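Local structure of metallo-beta-lactamase superfamily protein (Thermus thermophilus, 2ZWR) at residues P73-P78 and M112-F117; K169-L174 and T188-E193; A15-T20 and L37-T42. The protein is a zinc-binding protein of the metallo-beta-lactamase superfamily that probably works as a hydrolase, with a pair of metal ions sharing one bridging carboxylate. All blocks are in the same frame, centred on the assembly; numbering follows the deposited sequence.

How the contacts relate
Along the chain contact 3 (residues 15-20 with 37-42) comes first, then contact 1 and finally contact 2, each closing before the next opens. Contact 3 packs helix 33-43 on the first mixed sheet, contact 1 spans from that sheet to the edge hairpin of the second, and contact 2 sets the end of helix 161-171 and the turn after it against the first turn of helix 190-196, which follows edge strand 188-189. Contacts 1 and 3 have centres about 18 Å apart and touch, Phe117 packing on Val18 and Thr20. Contact 2 lies further off, its centre about 22 Å from that of contact 1 and about 26 Å from that of contact 3. Together they sample the helix-sheet-sheet-helix layering that carries the zinc site.

Contact 1. Residues P73-P78 and M112-F117; sequences PVYLHP and MRLFGF
Tyr75 swings its ring across to Leu114 with CG anti to its own carbonyl carbon (chi1 -73°), while Leu114 takes the crowded position, CG lodged between backbone N and carbonyl carbon (chi1 80°), and sends CD1 back over the tyrosine. The two side chains run antiparallel and overlap side by side. CD1 of Leu114 sits 3.7 Å from the centroid of the Tyr75 ring, 19° off the ring normal, a CH-pi contact over one face; its closest approach is Tyr75 CD1 to Leu114 CD1 at 3.5 Å, so the methyl is shifted toward the rim rather than centred. Phe115 adds a looser touch: CE2 of Tyr75 lies near the plane of the phenylalanine ring at its edge, 4.4 Å from Phe115 CE2. Leu114 to Phe117 form the type I' turn of a tight beta hairpin, closed by Leu114 N to Phe117 O and by Phe117 N to Leu114 O. The hairpin borders one sheet of the metallo-beta-lactamase sandwich, and Tyr75 belongs to strand 74-76 of the other. Leu51 of strand 50-51 touches all three side chains. Beyond the leucine, Tyr75 OH is hydrogen-bonded to Arg106 NH1, which ties down the far end of the ring. Between the two segments the chemistry is purely apolar, implying that packing rather than polar pairing joins them, with Leu51 sharing in it.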
ATOM      1  N   PRO A  73       0.598  15.639  -0.090  1.00 11.48           N
ATOM      2  CA  PRO A  73       0.609  15.111   1.270  1.00 11.20           C
ATOM      3  C   PRO A  73       0.758  13.590   1.245  1.00 10.72           C
ATOM      4  O   PRO A  73       0.251  12.927   0.329  1.00  9.95           O
ATOM      5  CB  PRO A  73      -0.758  15.520   1.837  1.00 11.22           C
ATOM      6  CG  PRO A  73      -1.609  15.827   0.689  1.00 11.47           C
ATOM      7  CD  PRO A  73      -0.691  16.264  -0.439  1.00 11.96           C
ATOM      8  N   VAL A  74       1.483  13.067   2.238  1.00 10.38           N
ATOM      9  CA  VAL A  74       1.744  11.644   2.373  1.00  9.29           C
ATOM     10  C   VAL A  74       1.095  11.149   3.648  1.00  9.49           C
ATOM     11  O   VAL A  74       1.399  11.641   4.728  1.00  9.66           O
ATOM     12  CB  VAL A  74       3.265  11.334   2.411  1.00  9.43           C
ATOM     13  CG1 VAL A  74       3.502   9.841   2.583  1.00  8.50           C
ATOM     14  CG2 VAL A  74       3.945  11.828   1.142  1.00  8.11           C
ATOM     15  N   TYR A  75       0.196  10.174   3.507  1.00  9.67           N
ATOM     16  CA  TYR A  75      -0.514   9.588   4.629  1.00  9.38           C
ATOM     17  C   TYR A  75       0.118   8.250   5.011  1.00  9.61           C
ATOM     18  O   TYR A  75       0.258   7.351   4.165  1.00  8.90           O
ATOM     19  CB  TYR A  75      -1.999   9.402   4.278  1.00  9.83           C
ATOM     20  CG  TYR A  75      -2.771  10.697   4.240  1.00 10.46           C
ATOM     21  CD1 TYR A  75      -3.497  11.123   5.348  1.00 10.26           C
ATOM     22  CD2 TYR A  75      -2.748  11.515   3.101  1.00 10.97           C
ATOM     23  CE1 TYR A  75      -4.207  12.331   5.324  1.00 11.44           C
ATOM     24  CE2 TYR A  75      -3.430  12.723   3.067  1.00 11.19           C
ATOM     25  CZ  TYR A  75      -4.162  13.123   4.181  1.00 11.63           C
ATOM     26  OH  TYR A  75      -4.850  14.308   4.149  1.00 12.43           O
ATOM     27  N   LEU A  76       0.491   8.131   6.284  1.00  9.18           N
ATOM     28  CA  LEU A  76       1.100   6.915   6.807  1.00  9.66           C
ATOM     29  C   LEU A  76       0.707   6.718   8.254  1.00 10.00           C
ATOM     30  O   LEU A  76       0.646   7.687   9.011  1.00  9.81           O
ATOM     31  CB  LEU A  76       2.630   7.013   6.725  1.00  9.51           C
ATOM     32  CG  LEU A  76       3.481   5.862   7.258  1.00  8.80           C
ATOM     33  CD1 LEU A  76       3.508   4.687   6.277  1.00  6.22           C
ATOM     34  CD2 LEU A  76       4.881   6.377   7.548  1.00  7.50           C
ATOM     35  N   HIS A  77       0.441   5.468   8.635  1.00 10.34           N
ATOM     36  CA  HIS A  77       0.250   5.130  10.047  1.00 10.03           C
ATOM     37  C   HIS A  77       1.550   5.425  10.820  1.00 10.09           C
ATOM     38  O   HIS A  77       2.635   4.977  10.422  1.00  9.93           O
ATOM     39  CB  HIS A  77      -0.149   3.662  10.197  1.00 10.45           C
ATOM     40  CG  HIS A  77      -0.757   3.331  11.523  1.00  9.36           C
ATOM     41  ND1 HIS A  77      -0.002   3.152  12.663  1.00  8.90           N
ATOM     42  CD2 HIS A  77      -2.047   3.146  11.892  1.00  9.31           C
ATOM     43  CE1 HIS A  77      -0.801   2.879  13.679  1.00  7.74           C
ATOM     44  NE2 HIS A  77      -2.047   2.860  13.236  1.00  9.58           N
ATOM     45  N   PRO A  78       1.443   6.183  11.929  1.00 10.04           N
ATOM     46  CA  PRO A  78       2.607   6.612  12.712  1.00  9.82           C
ATOM     47  C   PRO A  78       3.499   5.466  13.218  1.00  9.41           C
ATOM     48  O   PRO A  78       4.681   5.685  13.473  1.00  8.62           O
ATOM     49  CB  PRO A  78       1.987   7.381  13.889  1.00  9.43           C
ATOM     50  CG  PRO A  78       0.561   6.949  13.933  1.00 10.17           C
ATOM     51  CD  PRO A  78       0.183   6.683  12.510  1.00  9.95           C
ATOM     52  N   MET A 112     -10.344   5.689  10.576  1.00 16.23           N
ATOM     53  CA  MET A 112     -10.289   6.910   9.759  1.00 16.38           C
ATOM     54  C   MET A 112     -10.956   6.745   8.399  1.00 16.38           C
ATOM     55  O   MET A 112     -10.817   5.702   7.758  1.00 15.52           O
ATOM     56  CB  MET A 112      -8.837   7.329   9.534  1.00 16.53           C
ATOM     57  CG  MET A 112      -8.656   8.697   8.897  1.00 16.74           C
ATOM     58  SD  MET A 112      -6.916   9.119   8.832  1.00 16.63           S
ATOM     59  CE  MET A 112      -7.028  10.894   8.734  1.00 19.54           C
ATOM     60  N   ARG A 113     -11.673   7.785   7.972  1.00 16.55           N
ATOM     61  CA  ARG A 113     -12.233   7.861   6.622  1.00 17.24           C
ATOM     62  C   ARG A 113     -11.515   8.934   5.827  1.00 16.76           C
ATOM     63  O   ARG A 113     -11.456  10.085   6.264  1.00 16.47           O
ATOM     64  CB  ARG A 113     -13.727   8.211   6.661  1.00 17.78           C
ATOM     65  CG  ARG A 113     -14.669   7.039   6.573  1.00 20.97           C
ATOM     66  CD  ARG A 113     -14.868   6.389   7.917  1.00 24.13           C
ATOM     67  NE  ARG A 113     -16.205   5.806   8.029  1.00 27.10           N
ATOM     68  N   LEU A 114     -10.974   8.561   4.669  1.00 15.99           N
ATOM     69  CA  LEU A 114     -10.367   9.535   3.763  1.00 16.11           C
ATOM     70  C   LEU A 114     -10.440   9.037   2.339  1.00 16.05           C
ATOM     71  O   LEU A 114     -10.245   7.841   2.078  1.00 16.15           O
ATOM     72  CB  LEU A 114      -8.906   9.882   4.147  1.00 16.26           C
ATOM     73  CG  LEU A 114      -7.739   8.952   3.768  1.00 15.67           C
ATOM     74  CD1 LEU A 114      -6.407   9.642   3.983  1.00 15.86           C
ATOM     75  CD2 LEU A 114      -7.779   7.676   4.561  1.00 14.74           C
ATOM     76  N   PHE A 115     -10.730   9.966   1.431  1.00 15.99           N
ATOM     77  CA  PHE A 115     -10.857   9.691   0.004  1.00 16.40           C
ATOM     78  C   PHE A 115     -11.739   8.484  -0.292  1.00 16.58           C
ATOM     79  O   PHE A 115     -11.453   7.701  -1.199  1.00 16.67           O
ATOM     80  CB  PHE A 115      -9.476   9.531  -0.644  1.00 16.80           C
ATOM     81  CG  PHE A 115      -8.638  10.780  -0.609  1.00 16.84           C
ATOM     82  CD1 PHE A 115      -8.801  11.770  -1.579  1.00 17.65           C
ATOM     83  CD2 PHE A 115      -7.671  10.954   0.378  1.00 16.56           C
ATOM     84  CE1 PHE A 115      -8.019  12.929  -1.556  1.00 17.20           C
ATOM     85  CE2 PHE A 115      -6.872  12.098   0.412  1.00 16.55           C
ATOM     86  CZ  PHE A 115      -7.044  13.089  -0.559  1.00 17.23           C
ATOM     87  N   GLY A 116     -12.819   8.347   0.478  1.00 16.99           N
ATOM     88  CA  GLY A 116     -13.804   7.294   0.252  1.00 16.83           C
ATOM     89  C   GLY A 116     -13.407   5.936   0.802  1.00 17.06           C
ATOM     90  O   GLY A 116     -14.112   4.947   0.555  1.00 17.78           O
ATOM     91  N   PHE A 117     -12.295   5.882   1.542  1.00 16.01           N
ATOM     92  CA  PHE A 117     -11.814   4.639   2.162  1.00 15.26           C
ATOM     93  C   PHE A 117     -12.007   4.632   3.678  1.00 15.49           C
ATOM     94  O   PHE A 117     -11.983   5.680   4.328  1.00 15.27           O
ATOM     95  CB  PHE A 117     -10.313   4.414   1.876  1.00 14.51           C
ATOM     96  CG  PHE A 117      -9.980   4.187   0.415  1.00 14.27           C
ATOM     97  CD1 PHE A 117     -10.393   3.033  -0.241  1.00 13.01           C
ATOM     98  CD2 PHE A 117      -9.227   5.124  -0.288  1.00 13.06           C
ATOM     99  CE1 PHE A 117     -10.076   2.828  -1.578  1.00 14.27           C
ATOM    100  CE2 PHE A 117      -8.905   4.936  -1.618  1.00 12.16           C
ATOM    101  CZ  PHE A 117      -9.324   3.788  -2.270  1.00 13.31           C
TER

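Contact 2. Residues K169-L174 and T188-E193; sequences KRLLSL and TTLGLE
Leu190 is driven into the turn that ends helix 161-171, and nearly everything tight here happens at its two methyls. CD1 of Leu190 reaches the backbone, 3.3 Å from Leu171 O, and also lies 3.6 Å from Leu174 CB. Its sister branch packs on a side chain: Leu190 CD2 is 4.0 Å from Leu171 CG, and the two leucines cross at about a right angle. With CG anti to its carbonyl carbon (chi1 -72°) and the chain extended beyond, Leu190 lays its methyls against the type I turn of Leu171 to Leu174. The carbonyl oxygen of Leu171 is already bonded to Leu174 N, so the methyl rests against an oxygen that has a polar partner. Leu146 of strand 146-147 touches both Leu171 and Leu190.

Helix 161-171 lies in the beta-alpha-beta connection between the parallel neighbours 139-143 and 179-182; the chain then runs into edge strand 188-189 and helix 190-196, so the contact brings the end of one helix against the start of the next. Thr189 is the N-cap of that second helix, its OG1 accepting from Leu192 N at 3.0 Å in a nearly straight bond, N-H...O angle 163°. Next to it, Thr188 OG1 donates to the anti lone pair of Glu193 OE1, an oxygen that also forms a salt bridge with Arg148.

Looser is the side of Leu172, partly exposed, whose side chain comes no closer to that of Leu190 than 4.3 Å, CD1 to CD2, although the same Leu172 CD1 also touches Leu190 O. Beyond it Ser173, exposed, turns its CB away from the partner segment; its OG and N both donate to Arg170 O from the same face of the carbonyl plane.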
ATOM      1  N   LYS A 169      -7.262 -12.785   9.834  1.00 18.68           N
ATOM      2  CA  LYS A 169      -8.575 -13.172  10.345  1.00 19.41           C
ATOM      3  C   LYS A 169      -9.560 -12.012  10.237  1.00 19.16           C
ATOM      4  O   LYS A 169     -10.691 -12.194   9.798  1.00 18.91           O
ATOM      5  CB  LYS A 169      -8.462 -13.658  11.796  1.00 19.75           C
ATOM      6  CG  LYS A 169      -9.654 -14.483  12.269  1.00 22.12           C
ATOM      7  N   ARG A 170      -9.115 -10.818  10.626  1.00 19.55           N
ATOM      8  CA  ARG A 170      -9.899  -9.589  10.470  1.00 19.82           C
ATOM      9  C   ARG A 170     -10.255  -9.303   9.008  1.00 19.52           C
ATOM     10  O   ARG A 170     -11.406  -8.992   8.693  1.00 19.20           O
ATOM     11  CB  ARG A 170      -9.124  -8.408  11.046  1.00 20.30           C
ATOM     12  CG  ARG A 170      -9.518  -8.015  12.449  1.00 22.00           C
ATOM     13  CD  ARG A 170     -10.190  -6.646  12.430  1.00 25.09           C
ATOM     14  NE  ARG A 170      -9.196  -5.585  12.568  1.00 24.71           N
ATOM     15  CZ  ARG A 170      -9.401  -4.302  12.277  1.00 25.33           C
ATOM     16  NH1 ARG A 170     -10.575  -3.878  11.817  1.00 24.48           N
ATOM     17  NH2 ARG A 170      -8.413  -3.436  12.451  1.00 24.32           N
ATOM     18  N   LEU A 171      -9.256  -9.405   8.130  1.00 19.13           N
ATOM     19  CA  LEU A 171      -9.439  -9.147   6.703  1.00 18.97           C
ATOM     20  C   LEU A 171     -10.437 -10.125   6.077  1.00 18.96           C
ATOM     21  O   LEU A 171     -11.334  -9.721   5.350  1.00 18.84           O
ATOM     22  CB  LEU A 171      -8.099  -9.186   5.958  1.00 18.46           C
ATOM     23  CG  LEU A 171      -8.093  -8.758   4.477  1.00 19.18           C
ATOM     24  CD1 LEU A 171      -8.576  -7.323   4.305  1.00 18.10           C
ATOM     25  CD2 LEU A 171      -6.693  -8.953   3.840  1.00 18.22           C
ATOM     26  N   LEU A 172     -10.286 -11.403   6.390  1.00 19.72           N
ATOM     27  CA  LEU A 172     -11.136 -12.451   5.824  1.00 20.52           C
ATOM     28  C   LEU A 172     -12.569 -12.477   6.369  1.00 20.71           C
ATOM     29  O   LEU A 172     -13.369 -13.314   5.954  1.00 21.12           O
ATOM     30  CB  LEU A 172     -10.468 -13.826   5.982  1.00 20.98           C
ATOM     31  CG  LEU A 172      -9.531 -14.312   4.863  1.00 21.30           C
ATOM     32  CD1 LEU A 172     -10.279 -14.494   3.533  1.00 20.75           C
ATOM     33  CD2 LEU A 172      -8.326 -13.397   4.685  1.00 21.27           C
ATOM     34  N   SER A 173     -12.889 -11.558   7.278  1.00 20.90           N
ATOM     35  CA  SER A 173     -14.253 -11.401   7.780  1.00 21.14           C
ATOM     36  C   SER A 173     -15.055 -10.366   6.967  1.00 21.00           C
ATOM     37  O   SER A 173     -16.277 -10.238   7.134  1.00 21.36           O
ATOM     38  CB  SER A 173     -14.242 -11.054   9.274  1.00 21.45           C
ATOM     39  OG  SER A 173     -14.094  -9.657   9.485  1.00 23.10           O
ATOM     40  N   LEU A 174     -14.369  -9.624   6.096  1.00 20.04           N
ATOM     41  CA  LEU A 174     -15.034  -8.755   5.126  1.00 19.24           C
ATOM     42  C   LEU A 174     -15.726  -9.606   4.045  1.00 18.93           C
ATOM     43  O   LEU A 174     -15.378 -10.783   3.863  1.00 18.75           O
ATOM     44  CB  LEU A 174     -14.030  -7.773   4.490  1.00 18.74           C
ATOM     45  CG  LEU A 174     -13.219  -6.857   5.413  1.00 18.73           C
ATOM     46  CD1 LEU A 174     -12.216  -6.033   4.611  1.00 18.56           C
ATOM     47  CD2 LEU A 174     -14.122  -5.956   6.249  1.00 18.12           C
ATOM     48  N   THR A 188      -6.881 -10.516  -6.669  1.00 13.89           N
ATOM     49  CA  THR A 188      -7.623 -11.694  -6.232  1.00 13.31           C
ATOM     50  C   THR A 188      -8.923 -11.210  -5.566  1.00 13.14           C
ATOM     51  O   THR A 188      -9.274 -10.020  -5.677  1.00 13.50           O
ATOM     52  CB  THR A 188      -6.745 -12.604  -5.297  1.00 13.37           C
ATOM     53  OG1 THR A 188      -7.430 -13.827  -5.004  1.00 14.07           O
ATOM     54  CG2 THR A 188      -6.366 -11.913  -4.011  1.00 11.62           C
ATOM     55  N   THR A 189      -9.647 -12.118  -4.918  1.00 12.26           N
ATOM     56  CA  THR A 189     -10.806 -11.747  -4.108  1.00 11.71           C
ATOM     57  C   THR A 189     -10.655 -12.419  -2.759  1.00 11.45           C
ATOM     58  O   THR A 189      -9.877 -13.364  -2.614  1.00 11.34           O
ATOM     59  CB  THR A 189     -12.161 -12.180  -4.742  1.00 11.64           C
ATOM     60  OG1 THR A 189     -12.253 -13.612  -4.749  1.00  9.98           O
ATOM     61  CG2 THR A 189     -12.338 -11.622  -6.164  1.00 10.70           C
ATOM     62  N   LEU A 190     -11.391 -11.945  -1.764  1.00 11.66           N
ATOM     63  CA  LEU A 190     -11.337 -12.585  -0.463  1.00 12.37           C
ATOM     64  C   LEU A 190     -11.901 -14.008  -0.529  1.00 12.66           C
ATOM     65  O   LEU A 190     -11.387 -14.906   0.127  1.00 12.85           O
ATOM     66  CB  LEU A 190     -12.038 -11.747   0.602  1.00 12.14           C
ATOM     67  CG  LEU A 190     -11.332 -10.458   1.038  1.00 12.28           C
ATOM     68  CD1 LEU A 190     -12.157  -9.753   2.112  1.00 13.27           C
ATOM     69  CD2 LEU A 190      -9.911 -10.721   1.557  1.00 11.01           C
ATOM     70  N   GLY A 191     -12.934 -14.205  -1.349  1.00 13.07           N
ATOM     71  CA  GLY A 191     -13.560 -15.522  -1.530  1.00 13.31           C
ATOM     72  C   GLY A 191     -12.643 -16.546  -2.200  1.00 13.30           C
ATOM     73  O   GLY A 191     -12.592 -17.697  -1.789  1.00 12.81           O
ATOM     74  N   LEU A 192     -11.917 -16.127  -3.231  1.00 13.59           N
ATOM     75  CA  LEU A 192     -10.956 -17.012  -3.881  1.00 14.14           C
ATOM     76  C   LEU A 192      -9.868 -17.471  -2.903  1.00 14.60           C
ATOM     77  O   LEU A 192      -9.531 -18.652  -2.853  1.00 15.10           O
ATOM     78  CB  LEU A 192     -10.327 -16.356  -5.119  1.00 13.89           C
ATOM     79  CG  LEU A 192      -9.121 -17.071  -5.781  1.00 13.99           C
ATOM     80  CD1 LEU A 192      -9.450 -18.506  -6.248  1.00 12.71           C
ATOM     81  CD2 LEU A 192      -8.579 -16.258  -6.950  1.00 13.66           C
ATOM     82  N   GLU A 193      -9.320 -16.541  -2.134  1.00 15.11           N
ATOM     83  CA  GLU A 193      -8.290 -16.894  -1.154  1.00 15.81           C
ATOM     84  C   GLU A 193      -8.842 -17.772  -0.028  1.00 16.49           C
ATOM     85  O   GLU A 193      -8.149 -18.673   0.451  1.00 16.55           O
ATOM     86  CB  GLU A 193      -7.577 -15.646  -0.604  1.00 15.52           C
ATOM     87  CG  GLU A 193      -6.801 -14.851  -1.663  1.00 14.79           C
ATOM     88  CD  GLU A 193      -5.886 -15.724  -2.520  1.00 14.96           C
ATOM     89  OE1 GLU A 193      -6.021 -15.683  -3.763  1.00 14.20           O
ATOM     90  OE2 GLU A 193      -5.044 -16.469  -1.953  1.00 16.06           O
TER

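Contact 3. Residues A15-T20 and L37-T42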
ATOM      1  N   ALA A  15       1.728  -0.246  -7.305  1.00 10.37           N
ATOM      2  CA  ALA A  15       1.119   1.047  -7.000  1.00 10.48           C
ATOM      3  C   ALA A  15      -0.284   1.116  -7.601  1.00 10.38           C
ATOM      4  O   ALA A  15      -0.573   0.435  -8.581  1.00 10.70           O
ATOM      5  CB  ALA A  15       1.972   2.191  -7.545  1.00  9.94           C
ATOM      6  N   TYR A  16      -1.151   1.935  -7.017  1.00  9.57           N
ATOM      7  CA  TYR A  16      -2.505   2.093  -7.530  1.00  9.36           C
ATOM      8  C   TYR A  16      -2.853   3.561  -7.607  1.00  9.48           C
ATOM      9  O   TYR A  16      -2.822   4.264  -6.593  1.00  9.61           O
ATOM     10  CB  TYR A  16      -3.540   1.325  -6.669  1.00  8.98           C
ATOM     11  CG  TYR A  16      -3.300  -0.179  -6.642  1.00  8.92           C
ATOM     12  CD1 TYR A  16      -3.841  -1.014  -7.626  1.00  8.65           C
ATOM     13  CD2 TYR A  16      -2.502  -0.757  -5.656  1.00  7.87           C
ATOM     14  CE1 TYR A  16      -3.594  -2.400  -7.622  1.00  8.66           C
ATOM     15  CE2 TYR A  16      -2.251  -2.139  -5.647  1.00  9.29           C
ATOM     16  CZ  TYR A  16      -2.802  -2.948  -6.633  1.00  8.94           C
ATOM     17  OH  TYR A  16      -2.561  -4.309  -6.617  1.00  9.76           O
ATOM     18  N   LEU A  17      -3.144   4.021  -8.822  1.00  9.86           N
ATOM     19  CA  LEU A  17      -3.713   5.336  -9.056  1.00 10.60           C
ATOM     20  C   LEU A  17      -5.224   5.153  -9.117  1.00 11.41           C
ATOM     21  O   LEU A  17      -5.747   4.479  -9.994  1.00 11.40           O
ATOM     22  CB  LEU A  17      -3.166   5.951 -10.348  1.00  9.95           C
ATOM     23  CG  LEU A  17      -3.682   7.340 -10.758  1.00 11.04           C
ATOM     24  CD1 LEU A  17      -3.326   8.433  -9.733  1.00  8.80           C
ATOM     25  CD2 LEU A  17      -3.186   7.717 -12.175  1.00 10.42           C
ATOM     26  N   VAL A  18      -5.915   5.736  -8.152  1.00 12.78           N
ATOM     27  CA  VAL A  18      -7.327   5.446  -7.933  1.00 14.26           C
ATOM     28  C   VAL A  18      -8.111   6.748  -8.000  1.00 15.40           C
ATOM     29  O   VAL A  18      -7.790   7.708  -7.292  1.00 15.26           O
ATOM     30  CB  VAL A  18      -7.569   4.786  -6.539  1.00 14.08           C
ATOM     31  CG1 VAL A  18      -9.048   4.451  -6.341  1.00 13.84           C
ATOM     32  CG2 VAL A  18      -6.684   3.539  -6.359  1.00 14.08           C
ATOM     33  N   GLU A  19      -9.133   6.775  -8.847  1.00 16.81           N
ATOM     34  CA  GLU A  19     -10.057   7.904  -8.881  1.00 19.37           C
ATOM     35  C   GLU A  19     -11.112   7.689  -7.804  1.00 19.39           C
ATOM     36  O   GLU A  19     -11.830   6.709  -7.831  1.00 19.73           O
ATOM     37  CB  GLU A  19     -10.702   8.062 -10.268  1.00 18.85           C
ATOM     38  CG  GLU A  19     -11.467   9.394 -10.441  1.00 21.63           C
ATOM     39  CD  GLU A  19     -11.872   9.703 -11.894  1.00 22.45           C
ATOM     40  OE1 GLU A  19     -11.836   8.790 -12.760  1.00 25.84           O
ATOM     41  OE2 GLU A  19     -12.233  10.877 -12.165  1.00 27.66           O
ATOM     42  N   THR A  20     -11.189   8.596  -6.839  1.00 20.32           N
ATOM     43  CA  THR A  20     -12.206   8.496  -5.792  1.00 20.83           C
ATOM     44  C   THR A  20     -13.263   9.588  -5.988  1.00 21.41           C
ATOM     45  O   THR A  20     -13.104  10.481  -6.825  1.00 21.74           O
ATOM     46  CB  THR A  20     -11.583   8.566  -4.359  1.00 20.86           C
ATOM     47  OG1 THR A  20     -11.427   9.931  -3.944  1.00 20.02           O
ATOM     48  CG2 THR A  20     -10.215   7.856  -4.309  1.00 20.49           C
ATOM     49  N   LEU A  37       4.587   9.218 -13.329  1.00 13.23           N
ATOM     50  CA  LEU A  37       4.327  10.447 -14.069  1.00 13.43           C
ATOM     51  C   LEU A  37       3.687  10.169 -15.444  1.00 13.42           C
ATOM     52  O   LEU A  37       2.763  10.865 -15.844  1.00 13.37           O
ATOM     53  CB  LEU A  37       5.612  11.275 -14.204  1.00 13.64           C
ATOM     54  CG  LEU A  37       6.111  11.911 -12.897  1.00 13.74           C
ATOM     55  CD1 LEU A  37       7.587  12.341 -13.004  1.00 14.20           C
ATOM     56  CD2 LEU A  37       5.218  13.071 -12.465  1.00 10.71           C
ATOM     57  N   ALA A  38       4.167   9.138 -16.137  1.00 13.64           N
ATOM     58  CA  ALA A  38       3.591   8.708 -17.426  1.00 13.72           C
ATOM     59  C   ALA A  38       2.176   8.146 -17.296  1.00 13.76           C
ATOM     60  O   ALA A  38       1.350   8.323 -18.197  1.00 14.18           O
ATOM     61  CB  ALA A  38       4.500   7.701 -18.120  1.00 13.26           C
ATOM     62  N   LEU A  39       1.905   7.465 -16.183  1.00 13.69           N
ATOM     63  CA  LEU A  39       0.555   6.990 -15.875  1.00 13.39           C
ATOM     64  C   LEU A  39      -0.442   8.141 -15.678  1.00 13.47           C
ATOM     65  O   LEU A  39      -1.587   8.057 -16.140  1.00 12.95           O
ATOM     66  CB  LEU A  39       0.551   6.067 -14.644  1.00 13.18           C
ATOM     67  CG  LEU A  39      -0.757   5.311 -14.342  1.00 13.38           C
ATOM     68  CD1 LEU A  39      -1.240   4.493 -15.542  1.00 11.98           C
ATOM     69  CD2 LEU A  39      -0.627   4.413 -13.100  1.00 13.16           C
ATOM     70  N   PHE A  40      -0.009   9.200 -14.988  1.00 13.49           N
ATOM     71  CA  PHE A  40      -0.831  10.406 -14.835  1.00 14.01           C
ATOM     72  C   PHE A  40      -1.247  10.932 -16.205  1.00 14.26           C
ATOM     73  O   PHE A  40      -2.383  11.354 -16.383  1.00 14.65           O
ATOM     74  CB  PHE A  40      -0.110  11.521 -14.050  1.00 13.66           C
ATOM     75  CG  PHE A  40       0.411  11.106 -12.691  1.00 13.52           C
ATOM     76  CD1 PHE A  40      -0.015   9.928 -12.070  1.00 13.14           C
ATOM     77  CD2 PHE A  40       1.329  11.913 -12.029  1.00 13.23           C
ATOM     78  CE1 PHE A  40       0.482   9.554 -10.828  1.00 13.02           C
ATOM     79  CE2 PHE A  40       1.827  11.552 -10.780  1.00 13.39           C
ATOM     80  CZ  PHE A  40       1.402  10.371 -10.178  1.00 13.89           C
ATOM     81  N   GLN A  41      -0.328  10.878 -17.171  1.00 14.80           N
ATOM     82  CA  GLN A  41      -0.572  11.412 -18.518  1.00 15.33           C
ATOM     83  C   GLN A  41      -1.579  10.601 -19.319  1.00 16.13           C
ATOM     84  O   GLN A  41      -2.482  11.170 -19.930  1.00 16.16           O
ATOM     85  CB  GLN A  41       0.734  11.550 -19.305  1.00 14.73           C
ATOM     86  CG  GLN A  41       1.769  12.481 -18.663  1.00 14.03           C
ATOM     87  CD  GLN A  41       1.253  13.899 -18.493  1.00 14.70           C
ATOM     88  OE1 GLN A  41       0.538  14.413 -19.353  1.00 13.44           O
ATOM     89  NE2 GLN A  41       1.602  14.536 -17.370  1.00 13.50           N
ATOM     90  N   THR A  42      -1.424   9.276 -19.300  1.00 17.14           N
ATOM     91  CA  THR A  42      -2.261   8.377 -20.095  1.00 18.34           C
ATOM     92  C   THR A  42      -3.668   8.219 -19.505  1.00 18.49           C
ATOM     93  O   THR A  42      -4.610   7.876 -20.227  1.00 19.07           O
ATOM     94  CB  THR A  42      -1.584   6.982 -20.341  1.00 18.64           C
ATOM     95  OG1 THR A  42      -1.344   6.325 -19.096  1.00 19.96           O
ATOM     96  CG2 THR A  42      -0.251   7.139 -21.051  1.00 19.32           C
TER
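Leu17 points from strand 13-20 toward helix 33-43, and its side chain can be followed outward against Leu39 and Phe40. At the root, Leu17 CB lies 4.0 Å from Leu39 CD2. CG, placed anti to the backbone N (chi1 179°), extends the chain away from the strand and branches into two methyls. One of them, Leu17 CD1, meets Phe40 CE1 at 4.1 Å. The other touches both partners: Leu17 CD2 is 3.9 Å from Phe40 CD1 and 4.0 Å from Leu39 CG. Relative to the phenylalanine, CD2 of Leu17 arrives at the ring edge, near its plane.

This is the outer layer of the alpha-beta-beta-alpha sandwich of the metallo-beta-lactamase fold, a helix laid on the sheet that holds strands 2-8, 13-20 and 23-27. The neighbouring residue, Tyr16, has its CB directed away from the helix, and its ring meets Phe141 and His181 of the second sheet edge-to-face.

Leu39 runs alongside Leu17, the two pointing opposite ways, and Leu39 also touches Val6 of strand 2-8. Phe40, whose CB bond does not aim at the strand, still brings its ring edge there with CG anti to its carbonyl carbon (chi1 -54°); the same side chain touches Leu26 of strand 23-27 and Pro47.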